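Local coordinates for universal stress protein (Burkholderia pseudomallei, PDB 4WNY) that belongs to the universal stress protein A family and probably takes part in stress signalling, though its exact function is not established, at residues Leu115-Thr120 / Pro145-Pro150. Residues are numbered along the deposited sequence; the frame is centred on the assembly and turned at random.
Sequences LIVMGT and PVLMIP
Ile149 O takes one firm hydrogen bond, from Thr120 N at 2.8 Å. Gly119 CA lies 3.3 Å from Ile149 O in a CA-H...O contact, and Thr120 OG1 adds a weak bond to the same oxygen. The amide reaches this oxygen 41° out of the carbonyl plane, whereas at Leu147 O and Met118 O the donors, Met118 N and Ile149 N, lie close to the C=O line. With chi1 at 54°, OG1 sits between its own N and carbonyl carbon, which brings it to the same acceptor as the amide. Four further backbone bonds, from Ile116 N to Pro145 O through Ile149 N to Met118 O, alternate between the strands and define parallel pairing at a 31° twist. On one face Val117 straddles two neighbours: CG1 meets Ile149 CD1 at 3.7 Å, while CG2 lies alongside Leu147 CD2. Leu115 CD1 comes to 3.5 Å from Pro145 O. This face packs on helix 17-32. On the other, Met118, bent at chi3, sets CE against Val146 CG1 at 3.6 Å and beside Met148 SD, under helix 134-141. Strand 115-120, helix 134-141 and strand 146-150 form a beta-alpha-beta crossover between neighbouring parallel strands of the universal stress protein fold. Residues 146-148 also pair antiparallel with a strand of the second subunit, continuing the sheet across the dimer. The chemistry thus implies a largely buried seam whose register is set by main-chain bonds, with apolar side chains filling both faces and just a weak hydroxyl contact from Thr120 added to the amide bond at Ile149 O.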
# COMPACT_ATOMS: atom_id res chain seq x y z
N LEU A 115 1.21 5.98 7.27
CA LEU A 115 1.31 5.32 5.96
C LEU A 115 2.58 5.74 5.23
O LEU A 115 2.94 6.92 5.23
CB LEU A 115 0.09 5.65 5.10
CG LEU A 115 0.11 5.11 3.67
CD1 LEU A 115 0.12 3.59 3.66
CD2 LEU A 115 -1.06 5.66 2.87
N ILE A 116 3.24 4.77 4.61
CA ILE A 116 4.42 5.04 3.79
C ILE A 116 4.16 4.66 2.34
O ILE A 116 3.81 3.52 2.04
CB ILE A 116 5.66 4.29 4.30
CG1 ILE A 116 6.05 4.78 5.70
CG2 ILE A 116 6.82 4.45 3.33
CD1 ILE A 116 7.26 4.07 6.27
N VAL A 117 4.35 5.61 1.44
CA VAL A 117 4.12 5.39 0.02
C VAL A 117 5.45 5.27 -0.72
O VAL A 117 6.33 6.12 -0.57
CB VAL A 117 3.27 6.52 -0.59
CG1 VAL A 117 3.20 6.38 -2.11
CG2 VAL A 117 1.88 6.52 0.03
N MET A 118 5.59 4.22 -1.53
CA MET A 118 6.83 3.98 -2.26
C MET A 118 6.59 3.63 -3.72
O MET A 118 5.59 2.99 -4.06
CB MET A 118 7.62 2.85 -1.61
CG MET A 118 8.81 3.31 -0.78
SD MET A 118 9.73 1.89 -0.18
CE MET A 118 8.37 0.86 0.36
N GLY A 119 7.51 4.05 -4.58
CA GLY A 119 7.48 3.66 -5.98
C GLY A 119 8.29 2.40 -6.18
O GLY A 119 9.38 2.26 -5.61
N THR A 120 7.76 1.47 -6.97
CA THR A 120 8.45 0.21 -7.21
C THR A 120 8.52 -0.13 -8.70
O THR A 120 8.10 0.67 -9.54
CB THR A 120 7.76 -0.96 -6.47
OG1 THR A 120 6.38 -1.00 -6.82
CG2 THR A 120 7.89 -0.79 -4.96
N PRO A 145 2.09 0.44 7.84
CA PRO A 145 1.41 0.27 6.55
C PRO A 145 2.20 0.83 5.38
O PRO A 145 2.69 1.96 5.45
CB PRO A 145 0.11 1.06 6.75
CG PRO A 145 -0.15 0.99 8.20
CD PRO A 145 1.21 1.05 8.85
N VAL A 146 2.34 0.05 4.31
CA VAL A 146 3.12 0.46 3.14
C VAL A 146 2.30 0.34 1.85
O VAL A 146 1.66 -0.68 1.61
CB VAL A 146 4.41 -0.37 3.00
CG1 VAL A 146 5.20 0.08 1.80
CG2 VAL A 146 5.26 -0.28 4.26
N LEU A 147 2.34 1.38 1.03
CA LEU A 147 1.63 1.39 -0.25
C LEU A 147 2.61 1.37 -1.42
O LEU A 147 3.38 2.31 -1.61
CB LEU A 147 0.72 2.62 -0.34
CG LEU A 147 -0.06 2.80 -1.64
CD1 LEU A 147 -0.89 1.57 -1.96
CD2 LEU A 147 -0.94 4.05 -1.59
N MET A 148 2.57 0.30 -2.20
CA MET A 148 3.47 0.15 -3.34
C MET A 148 2.83 0.62 -4.64
O MET A 148 1.77 0.13 -5.03
CB MET A 148 3.89 -1.32 -3.49
CG MET A 148 4.09 -2.07 -2.19
SD MET A 148 5.65 -1.71 -1.35
CE MET A 148 5.66 -3.00 -0.11
N ILE A 149 3.47 1.57 -5.31
CA ILE A 149 3.01 1.99 -6.63
C ILE A 149 4.04 1.61 -7.68
O ILE A 149 5.15 2.14 -7.69
CB ILE A 149 2.73 3.51 -6.71
CG1 ILE A 149 1.45 3.87 -5.93
CG2 ILE A 149 2.61 3.96 -8.16
CD1 ILE A 149 1.65 4.02 -4.45
N PRO A 150 3.68 0.66 -8.55
CA PRO A 150 4.51 0.23 -9.68
C PRO A 150 4.65 1.33 -10.73
O PRO A 150 3.78 2.21 -10.81
CB PRO A 150 3.75 -0.97 -10.25
CG PRO A 150 2.87 -1.44 -9.13
CD PRO A 150 2.48 -0.18 -8.41